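Local structure of iron transport multicopper oxidase FET3 (Saccharomyces cerevisiae, 1ZPU) at residues A[227-232]-A[255-260]; A[296-301]-A[440-445]; A[384-387]-A[391-394]. The protein oxidises iron(II) to iron(III) at the expense of dioxygen, using four bound copper ions, so that the permease FTR1 can carry the iron into the yeast cell. All blocks are in the same frame, centred on the assembly; numbering follows the deposited sequence.

Contact 1 (A[227-232]-A[255-260]). With NAG (2-acetamido-2-deoxy-beta-D-glucopyranose), chain L.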
# COMPACT_ATOMS: atom_id res chain seq x y z
N MET A 227 -3.59 -14.88 -16.27
CA MET A 227 -2.69 -14.67 -15.14
C MET A 227 -2.56 -13.20 -14.69
O MET A 227 -2.52 -12.28 -15.52
CB MET A 227 -1.31 -15.25 -15.47
CG MET A 227 -0.40 -15.39 -14.27
SD MET A 227 1.20 -16.11 -14.63
CE MET A 227 0.73 -17.71 -15.28
N LEU A 228 -2.49 -12.97 -13.39
CA LEU A 228 -2.23 -11.62 -12.87
C LEU A 228 -0.91 -11.54 -12.14
O LEU A 228 -0.49 -12.50 -11.52
CB LEU A 228 -3.33 -11.16 -11.91
CG LEU A 228 -4.77 -11.11 -12.39
CD1 LEU A 228 -5.71 -10.91 -11.21
CD2 LEU A 228 -4.97 -10.03 -13.44
N TYR A 229 -0.24 -10.39 -12.24
CA TYR A 229 0.88 -10.07 -11.37
C TYR A 229 0.39 -9.00 -10.39
O TYR A 229 0.12 -7.87 -10.78
CB TYR A 229 2.07 -9.58 -12.19
CG TYR A 229 3.33 -9.25 -11.40
CD1 TYR A 229 4.25 -10.24 -11.05
CD2 TYR A 229 3.58 -7.95 -10.98
CE1 TYR A 229 5.39 -9.94 -10.30
CE2 TYR A 229 4.71 -7.64 -10.24
CZ TYR A 229 5.61 -8.63 -9.91
OH TYR A 229 6.73 -8.27 -9.17
N ILE A 230 0.25 -9.35 -9.12
CA ILE A 230 -0.28 -8.43 -8.10
C ILE A 230 0.81 -8.10 -7.09
O ILE A 230 1.28 -9.00 -6.37
CB ILE A 230 -1.46 -9.06 -7.32
CG1 ILE A 230 -2.40 -9.78 -8.29
CG2 ILE A 230 -2.18 -8.03 -6.51
CD1 ILE A 230 -3.63 -10.36 -7.64
N THR A 231 1.20 -6.82 -7.03
CA THR A 231 2.17 -6.36 -6.03
C THR A 231 1.44 -6.18 -4.72
O THR A 231 0.22 -6.22 -4.68
CB THR A 231 2.85 -4.99 -6.39
OG1 THR A 231 1.99 -3.90 -6.03
CG2 THR A 231 3.22 -4.90 -7.87
N VAL A 232 2.18 -5.97 -3.63
CA VAL A 232 1.51 -5.75 -2.34
C VAL A 232 0.71 -4.47 -2.45
O VAL A 232 1.11 -3.55 -3.16
CB VAL A 232 2.46 -5.70 -1.17
CG1 VAL A 232 3.19 -7.00 -1.05
CG2 VAL A 232 3.43 -4.56 -1.30
N LYS A 255 1.89 -17.78 -6.70
CA LYS A 255 3.32 -18.03 -6.86
C LYS A 255 4.15 -16.82 -6.44
O LYS A 255 3.78 -15.69 -6.77
CB LYS A 255 3.60 -18.38 -8.33
CG LYS A 255 4.97 -18.95 -8.60
CD LYS A 255 5.19 -19.16 -10.08
CE LYS A 255 6.36 -20.10 -10.36
NZ LYS A 255 7.44 -20.00 -9.33
N PHE A 256 5.24 -17.06 -5.72
CA PHE A 256 6.19 -16.00 -5.35
C PHE A 256 6.77 -15.35 -6.60
O PHE A 256 7.00 -16.03 -7.61
CB PHE A 256 7.38 -16.61 -4.62
CG PHE A 256 7.29 -16.61 -3.13
CD1 PHE A 256 6.83 -17.72 -2.45
CD2 PHE A 256 7.78 -15.53 -2.40
CE1 PHE A 256 6.79 -17.73 -1.07
CE2 PHE A 256 7.75 -15.52 -1.02
CZ PHE A 256 7.25 -16.61 -0.35
N ASP A 257 7.03 -14.05 -6.53
CA ASP A 257 7.96 -13.41 -7.46
C ASP A 257 9.36 -13.50 -6.83
O ASP A 257 9.79 -12.59 -6.10
CB ASP A 257 7.57 -11.97 -7.70
CG ASP A 257 8.54 -11.23 -8.58
OD1 ASP A 257 8.23 -10.06 -8.89
OD2 ASP A 257 9.59 -11.79 -8.97
N ASP A 258 10.06 -14.59 -7.09
CA ASP A 258 11.27 -14.90 -6.33
C ASP A 258 12.43 -13.98 -6.72
O ASP A 258 13.46 -13.93 -6.05
CB ASP A 258 11.63 -16.38 -6.47
CG ASP A 258 11.74 -16.81 -7.91
OD1 ASP A 258 11.21 -17.90 -8.25
OD2 ASP A 258 12.35 -16.07 -8.71
N THR A 259 12.24 -13.27 -7.81
CA THR A 259 13.08 -12.16 -8.23
C THR A 259 13.37 -11.19 -7.07
O THR A 259 14.48 -10.68 -6.93
CB THR A 259 12.36 -11.46 -9.38
OG1 THR A 259 12.80 -12.06 -10.59
CG2 THR A 259 12.54 -9.91 -9.40
N MET A 260 12.37 -10.97 -6.23
CA MET A 260 12.45 -9.99 -5.16
C MET A 260 13.20 -10.54 -3.96
O MET A 260 13.60 -9.78 -3.08
CB MET A 260 11.05 -9.52 -4.78
CG MET A 260 10.29 -9.00 -5.98
SD MET A 260 8.61 -8.47 -5.67
CE MET A 260 8.83 -6.98 -4.69
C1 NAG L . 6.19 -23.78 -9.42
C2 NAG L . 6.85 -25.14 -9.64
C3 NAG L . 7.70 -25.22 -10.92
C4 NAG L . 6.88 -24.86 -12.14
C5 NAG L . 6.34 -23.46 -11.86
C6 NAG L . 5.47 -22.97 -13.01
C7 NAG L . 7.63 -26.69 -7.93
C8 NAG L . 6.39 -27.52 -8.04
N2 NAG L . 7.66 -25.47 -8.50
O3 NAG L . 8.17 -26.53 -11.13
O4 NAG L . 7.75 -24.93 -13.26
O5 NAG L . 5.56 -23.42 -10.65
O6 NAG L . 4.28 -23.74 -13.04
O7 NAG L . 8.60 -27.16 -7.32

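Contact 2 (A[296-301]-A[440-445]). With NAG (2-acetamido-2-deoxy-beta-D-glucopyranose), chain I; NAG (2-acetamido-2-deoxy-beta-D-glucopyranose), chain B.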
# COMPACT_ATOMS: atom_id res chain seq x y z
N PHE A 296 1.46 -12.56 -17.90
CA PHE A 296 0.45 -11.94 -17.05
C PHE A 296 0.02 -10.60 -17.66
O PHE A 296 0.77 -9.98 -18.42
CB PHE A 296 1.00 -11.71 -15.63
CG PHE A 296 2.28 -10.91 -15.60
CD1 PHE A 296 2.26 -9.52 -15.56
CD2 PHE A 296 3.52 -11.56 -15.65
CE1 PHE A 296 3.43 -8.80 -15.55
CE2 PHE A 296 4.70 -10.84 -15.65
CZ PHE A 296 4.66 -9.45 -15.60
N LEU A 297 -1.18 -10.16 -17.30
CA LEU A 297 -1.70 -8.86 -17.72
C LEU A 297 -0.82 -7.69 -17.28
O LEU A 297 -0.48 -7.56 -16.12
CB LEU A 297 -3.10 -8.67 -17.14
CG LEU A 297 -3.78 -7.31 -17.34
CD1 LEU A 297 -4.27 -7.19 -18.78
CD2 LEU A 297 -4.91 -7.20 -16.35
N ASP A 298 -0.46 -6.83 -18.23
CA ASP A 298 0.22 -5.57 -17.91
C ASP A 298 -0.85 -4.51 -17.67
O ASP A 298 -1.49 -4.02 -18.61
CB ASP A 298 1.19 -5.13 -19.02
CG ASP A 298 2.04 -3.92 -18.62
OD1 ASP A 298 1.69 -3.25 -17.62
OD2 ASP A 298 3.04 -3.63 -19.31
N ASP A 299 -1.04 -4.17 -16.40
CA ASP A 299 -2.09 -3.26 -15.97
C ASP A 299 -1.97 -1.87 -16.59
O ASP A 299 -2.93 -1.11 -16.56
CB ASP A 299 -2.13 -3.17 -14.45
CG ASP A 299 -0.79 -2.77 -13.85
OD1 ASP A 299 0.26 -3.30 -14.31
OD2 ASP A 299 -0.76 -1.95 -12.91
N PHE A 300 -0.81 -1.55 -17.17
CA PHE A 300 -0.61 -0.27 -17.86
C PHE A 300 -1.63 -0.05 -18.99
O PHE A 300 -2.03 1.09 -19.27
CB PHE A 300 0.83 -0.17 -18.39
CG PHE A 300 1.13 1.10 -19.13
CD1 PHE A 300 1.71 2.19 -18.48
CD2 PHE A 300 0.84 1.22 -20.50
CE1 PHE A 300 1.99 3.38 -19.17
CE2 PHE A 300 1.10 2.40 -21.18
CZ PHE A 300 1.68 3.49 -20.52
N TYR A 301 -2.08 -1.13 -19.62
CA TYR A 301 -2.98 -1.03 -20.77
C TYR A 301 -4.46 -1.15 -20.41
O TYR A 301 -5.33 -1.11 -21.30
CB TYR A 301 -2.58 -2.06 -21.83
CG TYR A 301 -1.22 -1.80 -22.44
CD1 TYR A 301 -0.09 -2.51 -22.02
CD2 TYR A 301 -1.06 -0.84 -23.44
CE1 TYR A 301 1.16 -2.27 -22.57
CE2 TYR A 301 0.19 -0.60 -24.00
CZ TYR A 301 1.29 -1.31 -23.56
OH TYR A 301 2.52 -1.07 -24.12
N TYR A 440 4.09 -0.47 -9.73
CA TYR A 440 5.48 -0.91 -9.64
C TYR A 440 6.38 -0.31 -10.73
O TYR A 440 5.96 -0.18 -11.88
CB TYR A 440 5.58 -2.45 -9.63
CG TYR A 440 5.19 -3.18 -10.91
CD1 TYR A 440 6.07 -3.26 -11.99
CD2 TYR A 440 3.97 -3.83 -11.02
CE1 TYR A 440 5.72 -3.94 -13.16
CE2 TYR A 440 3.62 -4.52 -12.16
CZ TYR A 440 4.50 -4.57 -13.24
OH TYR A 440 4.17 -5.26 -14.40
N VAL A 441 7.61 0.06 -10.35
CA VAL A 441 8.70 0.21 -11.31
C VAL A 441 9.37 -1.12 -11.50
O VAL A 441 9.55 -1.88 -10.54
CB VAL A 441 9.86 1.09 -10.81
CG1 VAL A 441 10.07 2.28 -11.73
CG2 VAL A 441 9.72 1.45 -9.34
N ARG A 442 9.78 -1.39 -12.74
CA ARG A 442 10.54 -2.58 -13.03
C ARG A 442 12.00 -2.37 -12.63
O ARG A 442 12.43 -1.23 -12.43
CB ARG A 442 10.37 -2.97 -14.51
CG ARG A 442 8.98 -3.51 -14.81
CD ARG A 442 8.75 -3.79 -16.28
NE ARG A 442 7.38 -4.23 -16.54
CZ ARG A 442 6.46 -3.53 -17.19
NH1 ARG A 442 6.74 -2.33 -17.68
NH2 ARG A 442 5.24 -4.03 -17.36
N PRO A 443 12.76 -3.47 -12.47
CA PRO A 443 14.18 -3.37 -12.16
C PRO A 443 14.94 -2.38 -13.05
O PRO A 443 14.87 -2.46 -14.29
CB PRO A 443 14.68 -4.79 -12.41
CG PRO A 443 13.52 -5.63 -12.02
CD PRO A 443 12.32 -4.88 -12.52
N GLN A 444 15.62 -1.45 -12.40
CA GLN A 444 16.49 -0.47 -13.06
C GLN A 444 15.75 0.39 -14.10
O GLN A 444 16.37 0.95 -15.00
CB GLN A 444 17.70 -1.16 -13.68
CG GLN A 444 18.51 -2.04 -12.73
CD GLN A 444 19.96 -2.23 -13.18
OE1 GLN A 444 20.89 -1.85 -12.47
NE2 GLN A 444 20.14 -2.79 -14.38
N SER A 445 14.44 0.51 -13.95
CA SER A 445 13.63 1.22 -14.93
C SER A 445 13.06 2.53 -14.40
O SER A 445 13.62 3.14 -13.50
CB SER A 445 12.53 0.30 -15.47
OG SER A 445 12.10 0.75 -16.74
C1 NAG I . -6.20 -5.78 -22.52
C2 NAG I . -6.47 -4.38 -23.07
C3 NAG I . -5.63 -4.07 -24.32
C4 NAG I . -4.23 -4.69 -24.42
C5 NAG I . -4.04 -5.90 -23.49
C6 NAG I . -2.59 -6.05 -23.04
C7 NAG I . -8.81 -3.59 -22.59
C8 NAG I . -8.45 -3.07 -21.22
N2 NAG I . -7.90 -4.24 -23.34
O3 NAG I . -5.47 -2.67 -24.45
O4 NAG I . -4.06 -5.03 -25.79
O5 NAG I . -4.81 -5.79 -22.31
O6 NAG I . -2.53 -6.73 -21.80
O7 NAG I . -9.95 -3.40 -23.02
C1 NAG B . -2.73 -5.00 -26.40
C2 NAG B . -2.67 -4.14 -27.69
C3 NAG B . -1.79 -2.87 -27.52
C4 NAG B . -0.44 -3.13 -26.83
C5 NAG B . -0.42 -4.54 -26.23
C6 NAG B . 0.78 -4.83 -25.33
C7 NAG B . -2.92 -5.42 -29.87
C8 NAG B . -2.74 -6.92 -30.16
N2 NAG B . -2.19 -4.91 -28.85
O3 NAG B . -2.48 -1.88 -26.77
O4 NAG B . 0.61 -2.96 -27.76
O5 NAG B . -1.64 -4.70 -25.53
O6 NAG B . 0.86 -6.23 -25.12
O7 NAG B . -3.69 -4.73 -30.57

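Contact 3 (A[384-387]-A[391-394]). With CU1 (copper (I) ion), chain C.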
# COMPACT_ATOMS: atom_id res chain seq x y z
N LEU A 384 9.88 8.90 -11.45
CA LEU A 384 10.61 8.02 -10.59
C LEU A 384 11.59 7.19 -11.41
O LEU A 384 11.19 6.46 -12.31
CB LEU A 384 9.64 7.14 -9.79
CG LEU A 384 10.23 6.24 -8.70
CD1 LEU A 384 9.34 6.24 -7.48
CD2 LEU A 384 10.42 4.83 -9.19
N ASN A 385 12.88 7.33 -11.08
CA ASN A 385 13.96 6.59 -11.74
C ASN A 385 14.59 5.55 -10.80
O ASN A 385 15.34 5.90 -9.88
CB ASN A 385 15.03 7.56 -12.22
CG ASN A 385 14.49 8.62 -13.15
OD1 ASN A 385 13.82 8.31 -14.13
ND2 ASN A 385 14.79 9.88 -12.85
N ASN A 386 14.30 4.27 -11.04
CA ASN A 386 14.88 3.18 -10.26
C ASN A 386 16.34 2.94 -10.59
O ASN A 386 16.69 2.52 -11.69
CB ASN A 386 14.11 1.88 -10.43
CG ASN A 386 14.48 0.83 -9.38
OD1 ASN A 386 15.02 1.17 -8.33
ND2 ASN A 386 14.18 -0.43 -9.66
N GLN A 387 17.21 3.21 -9.62
CA GLN A 387 18.64 2.97 -9.76
C GLN A 387 19.00 1.64 -9.10
O GLN A 387 20.15 1.21 -9.13
CB GLN A 387 19.41 4.10 -9.09
CG GLN A 387 20.51 4.69 -9.93
CD GLN A 387 20.01 5.80 -10.82
OE1 GLN A 387 19.01 6.46 -10.51
NE2 GLN A 387 20.70 6.02 -11.94
N THR A 391 12.22 -4.70 -8.05
CA THR A 391 10.90 -4.16 -8.33
C THR A 391 10.35 -3.51 -7.08
O THR A 391 10.50 -4.06 -5.99
CB THR A 391 9.92 -5.27 -8.71
OG1 THR A 391 10.31 -5.84 -9.96
CG2 THR A 391 8.52 -4.70 -8.85
N HIS A 392 9.73 -2.34 -7.21
CA HIS A 392 9.10 -1.68 -6.07
C HIS A 392 7.71 -1.22 -6.44
O HIS A 392 7.51 -0.58 -7.49
CB HIS A 392 9.90 -0.47 -5.65
CG HIS A 392 11.35 -0.73 -5.46
ND1 HIS A 392 11.93 -0.89 -4.22
CD2 HIS A 392 12.35 -0.86 -6.36
CE1 HIS A 392 13.22 -1.10 -4.36
NE2 HIS A 392 13.51 -1.08 -5.65
N PRO A 393 6.73 -1.52 -5.58
CA PRO A 393 5.41 -0.97 -5.76
C PRO A 393 5.25 0.33 -4.96
O PRO A 393 5.17 0.31 -3.74
CB PRO A 393 4.52 -2.08 -5.22
CG PRO A 393 5.37 -2.80 -4.21
CD PRO A 393 6.80 -2.38 -4.40
N PHE A 394 5.22 1.46 -5.64
CA PHE A 394 5.03 2.72 -4.97
C PHE A 394 3.57 3.07 -4.90
O PHE A 394 2.81 2.80 -5.84
CB PHE A 394 5.83 3.84 -5.64
CG PHE A 394 7.30 3.70 -5.46
CD1 PHE A 394 8.07 3.04 -6.40
CD2 PHE A 394 7.92 4.18 -4.31
CE1 PHE A 394 9.44 2.88 -6.21
CE2 PHE A 394 9.30 4.02 -4.12
CZ PHE A 394 10.05 3.38 -5.09
CU CU1 C . 10.76 -0.97 -2.51

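Contact 1 (A[227-232]-A[255-260])
Tyr229 meets Asp257 through its phenol OH, which donates a hydrogen bond to OD1 of the carboxylate. The bond is modelled as very short, 2.4 Å from Tyr229 OH to Asp257 OD1, and its exact length is doubtful at this resolution. Asp257 approaches the Tyr229 ring at its edge and nearly in its plane, beside CE1 and CZ, and the carboxylate is turned 67° from the ring. Tyrosine suits the place because its ring spans the gap between two backbones whose closest CA atoms, those of Tyr229 and Asp257, are 8.8 Å apart. Its chi1 of -178° sets the ring opposite the backbone N and carries the hydroxyl across. The thioether sulfur of Met260 also lies near the hydroxyl, SD 4.0 Å from Tyr229 OH.

Both segments belong to the second plastocyanin-like domain, a cupredoxin beta sandwich. Strands 228-230 and 250-256 lie in one sheet with strand 201-205 between them, so the side chains of Tyr229 and Asp257 meet across that middle strand.

Further out, Ser200 OG gives Tyr229 OH a second hydrogen-bonding partner, which helps fix the phenol. Tyr202 and Tyr440 pack edge-to-face with the same ring, and Phe296 meets it at a shallow angle. Asp257 stands where strand 250-256 gives way to a 3-10 turn; the turn is closed by Met260 N, hydrogen-bonded to Asp257 O at 3.0 Å, and this brings the thioether back toward the phenol oxygen. At the strand's end, the long aliphatic chain of Lys255 runs out to a sugar of the Asn271 glycan, where CE lies 3.4 Å from NAG O5.

Contact 2 (A[296-301]-A[440-445])
Asp298 and Arg442 form a salt bridge that joins the loop between strands 271-277 and 316-326 to the third cupredoxin domain, just past the end of strand 438-441. Asp298 OD2 sits at the edge of the guanidinium, 3.0 Å from Arg442 NH2, but the planes are 85° apart and the hydrogen bond is weak. An extended arginine chain supplies the reach. Asp298 has a stronger partner in Arg406, which binds OD1; Asp299 likewise pairs with Arg436 and Arg406.

The aromatic part is slighter. Tyr440 points its OH at the edge of the Phe296 ring, 3.8 Å from CE1, and Arg406 makes a cation-pi contact with Tyr440.

Sugar packing lies on the outer side of the loop. The Tyr301 ring lies between C6 of the second NAG of the Asn223 glycan, offset toward the rim of one face, and Phe300 CD2, over the centre of the other, each 3.8 Å from its plane. Without the ring, as with an alanine here, C6 of that NAG would probably lose its aromatic platform and Phe300 the partner over which CD2 sits.

Turns shape both backbones. A type II beta turn from Arg442 to Ser445 follows the strand. In the loop an Asx turn leads into the 3-10 segment: Asp298 OD1 accepts from Phe300 N at 3.1 Å, with the donor 44° out of the carboxylate plane.

Contact 3 (A[384-387]-A[391-394])
Leu384 lays its CD1 methyl over the face of the Phe394 ring, 3.6 Å from the ring centroid and only 11° off the normal, a clear CH-pi contact. The leucine's second methyl, CD2, approaches Phe394 CE1 from the same side at 3.7 Å. A forked side chain suits this place because one methyl can sit over the centre while the other lies outward, above the rim.

Two residues along, Asn386 ND2 comes to the edge of the His392 imidazole, 3.8 Å from CD2, with the amide and ring planes at 89°. This is contact without a hydrogen bond; the amide oxygen instead takes the backbone N of Asp388.

The segments belong to strands 379-386 and 392-396, which lie in the two facing sheets of the third cupredoxin domain, so the contact fills the interior of the sandwich beside the type 1 copper site. His392 ND1 binds the copper at 2.1 Å, together with Cys463 and His468, while His392 NE2 is hydrogen-bonded to Asp388 OD2. With one ring nitrogen on the metal and the other on a carboxylate, the imidazole is probably held in a set orientation, and the Asn386 amide merely packs beside it.

In the fold
The three contacts cluster at the junction of the second and third cupredoxin domains, beside the type 1 copper. Contacts 1 and 2 have centres 11 Å apart and are joined by Met227 O and Leu297 N, at 3.1 Å. Contacts 2 and 3, 10 Å apart, are tied by two probable hydrogen bonds: Val441 N to His392 O, 2.9 Å, between neighbouring strands of one sheet, and Asn386 N to Ser445 O, 2.8 Å, in the facing sheet. Contact 1 also reaches contact 3 directly, where Met260 CE packs 3.6 Å from Thr391 O. Only contact 3 supplies a copper ligand; the side chains of Met260 in contact 1 and Tyr440 in contact 2 stay about 7 and 9 Å from that ion.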